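Local coordinates for conserved hypothetical protein (Bacteroides thetaiotaomicron, PDB 2FB0), which is of unknown function but belongs to the antibiotic biosynthesis monooxygenase family and is possibly an oxidoreductase, at residues L7-R12 with I55-Q60; K26-C31 with A75-I80. All blocks are in the same frame, centred on the assembly; numbering follows the deposited sequence.

Interaction 1: L7-R12 with I55-Q60; sequences LNVFVR and ICETWQ
Leu7 and Glu57 form a hydrogen-bonded pair at the centre of the antiparallel sheet of this dimeric alpha-beta barrel (ferredoxin-like) fold. Leu7 N bonds Glu57 O at 2.9 Å, and Glu57 N returns the bond to Leu7 O. Val9 and Ile55 make the second such pair. Val9 N bonds Ile55 O, and Ile55 N reaches Val9 O at 2.7 Å. Between them Asn8 faces Cys56 as a non-hydrogen-bonded pair.

Leu7, Val9, Ile55 and Glu57 project to the helix-covered face. There Val9 CB meets Ile55 CB at 4.0 Å. The Glu57 carboxylate lies beside aliphatic groups, with OE1 3.3 Å from Leu7 CD1 and OE2 3.6 Å from Val9 CG2. An acetate, probably from the crystallisation liquor, lies about 3 Å from this side chain and may mark a pocket.

Asn8 and Cys56 occupy the other face, against the second subunit. Cys56 SG is 3.8 Å from Asn8 OD1, but the amide's main partner is Asn8 of the second subunit.

Trp59 holds one oxygen of the buried carboxylate. Its NE1 donates almost straight (171°) to the anti lone pair of Glu57 OE1, at 2.9 Å, with OE1 close to the plane of the indole ring.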
loop_
_atom_site.group_PDB
_atom_site.type_symbol
_atom_site.label_atom_id
_atom_site.label_comp_id
_atom_site.label_asym_id
_atom_site.label_seq_id
_atom_site.Cartn_x
_atom_site.Cartn_y
_atom_site.Cartn_z
ATOM N N LEU A 7 -5.718 -7.037 -0.581
ATOM C CA LEU A 7 -4.446 -7.476 -1.174
ATOM C C LEU A 7 -3.436 -6.346 -1.167
ATOM O O LEU A 7 -3.777 -5.201 -1.476
ATOM C CB LEU A 7 -4.622 -7.992 -2.611
ATOM C CG LEU A 7 -5.654 -9.093 -2.914
ATOM C CD1 LEU A 7 -5.533 -9.529 -4.365
ATOM C CD2 LEU A 7 -5.441 -10.285 -2.017
ATOM N N ASN A 8 -2.209 -6.679 -0.778
ATOM C CA ASN A 8 -1.045 -5.835 -0.972
ATOM C C ASN A 8 -0.088 -6.581 -1.904
ATOM O O ASN A 8 0.464 -7.621 -1.533
ATOM C CB ASN A 8 -0.329 -5.553 0.354
ATOM C CG ASN A 8 -1.162 -4.701 1.340
ATOM O OD1 ASN A 8 -2.199 -4.107 0.986
ATOM N ND2 ASN A 8 -0.704 -4.650 2.578
ATOM N N VAL A 9 0.104 -6.048 -3.106
ATOM C CA VAL A 9 0.917 -6.716 -4.120
ATOM C C VAL A 9 2.145 -5.857 -4.371
ATOM O O VAL A 9 2.044 -4.767 -4.932
ATOM C CB VAL A 9 0.121 -6.952 -5.423
ATOM C CG1 VAL A 9 0.987 -7.691 -6.461
ATOM C CG2 VAL A 9 -1.169 -7.762 -5.142
ATOM N N PHE A 10 3.291 -6.330 -3.894
ATOM C CA PHE A 10 4.542 -5.583 -3.988
ATOM C C PHE A 10 5.257 -5.967 -5.265
ATOM O O PHE A 10 5.303 -7.139 -5.622
ATOM C CB PHE A 10 5.411 -5.835 -2.759
ATOM C CG PHE A 10 4.716 -5.487 -1.466
ATOM C CD1 PHE A 10 4.705 -4.177 -1.004
ATOM C CD2 PHE A 10 4.051 -6.465 -0.736
ATOM C CE1 PHE A 10 4.047 -3.845 0.176
ATOM C CE2 PHE A 10 3.385 -6.144 0.457
ATOM C CZ PHE A 10 3.386 -4.821 0.908
ATOM N N VAL A 11 5.768 -4.960 -5.963
ATOM C CA VAL A 11 6.416 -5.146 -7.258
ATOM C C VAL A 11 7.813 -4.529 -7.214
ATOM O O VAL A 11 7.978 -3.353 -6.837
ATOM C CB VAL A 11 5.602 -4.524 -8.425
ATOM C CG1 VAL A 11 6.256 -4.834 -9.784
ATOM C CG2 VAL A 11 4.139 -5.011 -8.425
ATOM N N ARG A 12 8.816 -5.330 -7.569
ATOM C CA ARG A 12 10.186 -4.841 -7.710
ATOM C C ARG A 12 10.507 -4.784 -9.207
ATOM O O ARG A 12 10.323 -5.772 -9.924
ATOM C CB ARG A 12 11.172 -5.747 -6.950
ATOM C CG ARG A 12 12.549 -5.112 -6.666
ATOM C CD ARG A 12 13.497 -5.236 -7.859
ATOM N NE ARG A 12 14.619 -4.294 -7.797
ATOM C CZ ARG A 12 15.509 -4.106 -8.770
ATOM N NH1 ARG A 12 15.436 -4.801 -9.906
ATOM N NH2 ARG A 12 16.478 -3.212 -8.606
ATOM N N ILE A 55 0.505 -2.582 -5.435
ATOM C CA ILE A 55 -0.891 -2.525 -5.816
ATOM C C ILE A 55 -1.678 -2.860 -4.559
ATOM O O ILE A 55 -1.431 -3.880 -3.912
ATOM C CB ILE A 55 -1.239 -3.509 -6.961
ATOM C CG1 ILE A 55 -0.336 -3.267 -8.186
ATOM C CG2 ILE A 55 -2.693 -3.324 -7.385
ATOM C CD1 ILE A 55 -0.503 -4.326 -9.309
ATOM N N CYS A 56 -2.573 -1.953 -4.183
ATOM C CA CYS A 56 -3.453 -2.149 -3.043
ATOM C C CYS A 56 -4.862 -2.400 -3.566
ATOM O O CYS A 56 -5.362 -1.643 -4.394
ATOM C CB CYS A 56 -3.442 -0.910 -2.146
ATOM S SG CYS A 56 -4.185 -1.223 -0.531
ATOM N N GLU A 57 -5.497 -3.470 -3.097
ATOM C CA GLU A 57 -6.804 -3.853 -3.610
ATOM C C GLU A 57 -7.716 -4.205 -2.465
ATOM O O GLU A 57 -7.265 -4.723 -1.458
ATOM C CB GLU A 57 -6.693 -5.075 -4.531
ATOM C CG GLU A 57 -5.536 -4.973 -5.501
ATOM C CD GLU A 57 -5.287 -6.235 -6.290
ATOM O OE1 GLU A 57 -6.220 -7.036 -6.493
ATOM O OE2 GLU A 57 -4.133 -6.402 -6.728
ATOM N N THR A 58 -9.008 -3.941 -2.638
ATOM C CA THR A 58 -10.013 -4.473 -1.734
ATOM C C THR A 58 -11.102 -5.145 -2.552
ATOM O O THR A 58 -11.659 -4.548 -3.480
ATOM C CB THR A 58 -10.623 -3.377 -0.850
ATOM O OG1 THR A 58 -9.565 -2.642 -0.238
ATOM C CG2 THR A 58 -11.538 -3.979 0.237
ATOM N N TRP A 59 -11.390 -6.391 -2.191
ATOM C CA TRP A 59 -12.371 -7.210 -2.882
ATOM C C TRP A 59 -13.515 -7.513 -1.941
ATOM O O TRP A 59 -13.301 -7.727 -0.747
ATOM C CB TRP A 59 -11.727 -8.494 -3.438
ATOM C CG TRP A 59 -10.813 -8.122 -4.557
ATOM C CD1 TRP A 59 -9.468 -7.870 -4.476
ATOM C CD2 TRP A 59 -11.195 -7.845 -5.904
ATOM N NE1 TRP A 59 -8.989 -7.471 -5.707
ATOM C CE2 TRP A 59 -10.030 -7.450 -6.598
ATOM C CE3 TRP A 59 -12.415 -7.901 -6.599
ATOM C CZ2 TRP A 59 -10.045 -7.125 -7.954
ATOM C CZ3 TRP A 59 -12.427 -7.576 -7.945
ATOM C CH2 TRP A 59 -11.251 -7.184 -8.606
ATOM N N GLN A 60 -14.733 -7.498 -2.480
ATOM C CA GLN A 60 -15.926 -7.704 -1.659
ATOM C C GLN A 60 -15.907 -9.026 -0.916
ATOM O O GLN A 60 -16.338 -9.109 0.235
ATOM C CB GLN A 60 -17.203 -7.612 -2.501
ATOM C CG GLN A 60 -18.455 -7.533 -1.617
ATOM C CD GLN A 60 -19.731 -7.362 -2.403
ATOM O OE1 GLN A 60 -19.767 -6.649 -3.413
ATOM N NE2 GLN A 60 -20.789 -8.028 -1.950
#

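Interaction 2: K26-C31 with A75-I80; sequences KELTAC and AQYVGI
Tyr77 reaches from helix 72-84 across to Glu27, Leu28 and Cys31 of helix 18-32. This is antiparallel helix-helix packing on the helical layer of the ferredoxin-like alpha-beta fold. The axes of the two short segments approach to 9.6 Å, with their N-to-C directions 158° apart. The contact is partly buried and is carried by side-chain packing.

The Tyr77 ring turns one face to Glu27 and to the backbone N of Leu28. Glu27 CB makes a CH-pi contact there, 3.9 Å from the ring centroid and 24° off the normal. It is displaced toward the CE2 and CZ side. The backbone N of Leu28 is also offset toward the rim. The Glu27 side chain crosses that of Tyr77 at about a right angle. In the conformer given, the carboxylate plane is turned 58° from the ring and OE1 comes to 3.3 Å from Tyr77 CE2. In this conformer Glu27 OE2 also lies close to Glu23 OE2, a pair of like charges. The opposite face of the ring has Gln76 CD above its rim.

Deeper in the interface, Leu28 and Tyr77 slide past each other in opposite directions, and their CB atoms meet at 3.7 Å. Leu28 CG, anti to the backbone N, lies 4.2 Å from Tyr77 CB. Farther out on Leu28, CD2 packs on Val78 CG2 at 3.8 Å. Leu28 also touches Tyr41 of strand 38-46, which joins the helix pair to the sheet.

Cys31 adds an oblique sulfur-aromatic contact, with SG 5.2 Å from the Tyr77 centroid and 4.0 Å from Tyr77 CE1.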
loop_
_atom_site.group_PDB
_atom_site.type_symbol
_atom_site.label_atom_id
_atom_site.label_comp_id
_atom_site.label_asym_id
_atom_site.label_seq_id
_atom_site.Cartn_x
_atom_site.Cartn_y
_atom_site.Cartn_z
ATOM N N LYS A 26 -1.486 0.696 -13.779
ATOM C CA LYS A 26 -2.491 1.744 -13.954
ATOM C C LYS A 26 -3.627 1.335 -14.882
ATOM O O LYS A 26 -4.789 1.619 -14.593
ATOM C CB LYS A 26 -1.843 3.038 -14.433
ATOM C CG LYS A 26 -1.116 3.793 -13.327
ATOM C CD LYS A 26 -0.225 4.895 -13.891
ATOM C CE LYS A 26 -1.023 6.014 -14.529
ATOM N NZ LYS A 26 -0.063 7.050 -15.030
ATOM N N GLU A 27 -3.288 0.665 -15.983
ATOM C CA GLU A 27 -4.290 0.150 -16.913
ATOM C C GLU A 27 -5.138 -0.940 -16.256
ATOM O O GLU A 27 -6.356 -0.955 -16.408
ATOM C CB GLU A 27 -3.626 -0.353 -18.203
ATOM C CG GLU A 27 -2.668 0.670 -18.794
ATOM C CD GLU A 27 -2.187 0.316 -20.184
ATOM O OE1 GLU A 27 -1.325 -0.577 -20.314
ATOM O OE2 GLU A 27 -2.652 0.953 -21.150
ATOM N N LEU A 28 -4.489 -1.827 -15.505
ATOM C CA LEU A 28 -5.174 -2.886 -14.770
ATOM C C LEU A 28 -6.079 -2.281 -13.665
ATOM O O LEU A 28 -7.164 -2.790 -13.386
ATOM C CB LEU A 28 -4.165 -3.892 -14.175
ATOM C CG LEU A 28 -4.729 -5.087 -13.387
ATOM C CD1 LEU A 28 -5.757 -5.894 -14.208
ATOM C CD2 LEU A 28 -3.615 -5.996 -12.855
ATOM N N THR A 29 -5.620 -1.188 -13.063
ATOM C CA THR A 29 -6.397 -0.456 -12.051
ATOM C C THR A 29 -7.726 0.053 -12.647
ATOM O O THR A 29 -8.786 -0.212 -12.104
ATOM C CB THR A 29 -5.570 0.712 -11.443
ATOM O OG1 THR A 29 -4.429 0.189 -10.742
ATOM C CG2 THR A 29 -6.424 1.573 -10.482
ATOM N N ALA A 30 -7.658 0.746 -13.783
ATOM C CA ALA A 30 -8.873 1.225 -14.461
ATOM C C ALA A 30 -9.824 0.082 -14.828
ATOM O O ALA A 30 -11.035 0.213 -14.667
ATOM C CB ALA A 30 -8.507 2.078 -15.708
ATOM N N CYS A 31 -9.280 -1.044 -15.304
ATOM C CA CYS A 31 -10.098 -2.204 -15.672
ATOM C C CYS A 31 -10.776 -2.857 -14.463
ATOM O O CYS A 31 -11.971 -3.165 -14.499
ATOM C CB CYS A 31 -9.252 -3.268 -16.382
ATOM S SG CYS A 31 -8.701 -2.825 -18.021
ATOM N N ALA A 75 -5.365 -11.482 -16.853
ATOM C CA ALA A 75 -4.329 -12.267 -17.547
ATOM C C ALA A 75 -3.400 -11.381 -18.388
ATOM O O ALA A 75 -2.181 -11.540 -18.347
ATOM C CB ALA A 75 -4.965 -13.370 -18.400
ATOM N N GLN A 76 -3.982 -10.430 -19.111
ATOM C CA GLN A 76 -3.231 -9.538 -19.991
ATOM C C GLN A 76 -2.230 -8.682 -19.200
ATOM O O GLN A 76 -1.023 -8.741 -19.446
ATOM C CB GLN A 76 -4.209 -8.676 -20.807
ATOM C CG GLN A 76 -3.616 -7.492 -21.592
ATOM C CD GLN A 76 -4.695 -6.642 -22.299
ATOM O OE1 GLN A 76 -5.902 -6.884 -22.147
ATOM N NE2 GLN A 76 -4.258 -5.639 -23.066
ATOM N N TYR A 77 -2.726 -7.920 -18.226
ATOM C CA TYR A 77 -1.873 -6.957 -17.531
ATOM C C TYR A 77 -0.959 -7.586 -16.493
ATOM O O TYR A 77 0.171 -7.157 -16.345
ATOM C CB TYR A 77 -2.692 -5.764 -16.987
ATOM C CG TYR A 77 -3.254 -4.917 -18.113
ATOM C CD1 TYR A 77 -4.626 -4.879 -18.366
ATOM C CD2 TYR A 77 -2.404 -4.190 -18.957
ATOM C CE1 TYR A 77 -5.141 -4.120 -19.415
ATOM C CE2 TYR A 77 -2.909 -3.432 -20.008
ATOM C CZ TYR A 77 -4.278 -3.401 -20.226
ATOM O OH TYR A 77 -4.790 -2.655 -21.263
ATOM N N VAL A 78 -1.419 -8.625 -15.804
ATOM C CA VAL A 78 -0.536 -9.318 -14.871
ATOM C C VAL A 78 0.588 -10.023 -15.637
ATOM O O VAL A 78 1.748 -9.972 -15.222
ATOM C CB VAL A 78 -1.296 -10.292 -13.934
ATOM C CG1 VAL A 78 -0.319 -11.095 -13.094
ATOM C CG2 VAL A 78 -2.218 -9.499 -13.012
ATOM N N GLY A 79 0.236 -10.646 -16.761
ATOM C CA GLY A 79 1.231 -11.216 -17.669
ATOM C C GLY A 79 2.303 -10.185 -18.008
ATOM O O GLY A 79 3.485 -10.460 -17.874
ATOM N N ILE A 80 1.876 -8.992 -18.409
ATOM C CA ILE A 80 2.795 -7.888 -18.731
ATOM C C ILE A 80 3.699 -7.511 -17.555
ATOM O O ILE A 80 4.929 -7.422 -17.702
ATOM C CB ILE A 80 2.049 -6.650 -19.274
ATOM C CG1 ILE A 80 1.499 -6.935 -20.680
ATOM C CG2 ILE A 80 2.983 -5.419 -19.321
ATOM C CD1 ILE A 80 0.375 -5.999 -21.114
#

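Interaction 1 ties two central strands of the sheet, and interaction 2 pairs two helices in the layer above it. Their centres are 13 Å apart. Their nearest atoms are about 5 Å apart, so the two do not touch. Along the chain their segments alternate: strand 5-12 is followed by helix 18-32, while helix 62-68 comes between strand 52-59 and helix 72-84. Tyr41 of strand 38-46 bridges the two, touching Ile55 and Glu57 from interaction 1 and Leu28 from interaction 2. Bound acetate lies near the Glu57 side chain, and acetate is also about 4 Å from that of Leu28. This is consistent with a pocket between sheet and helices.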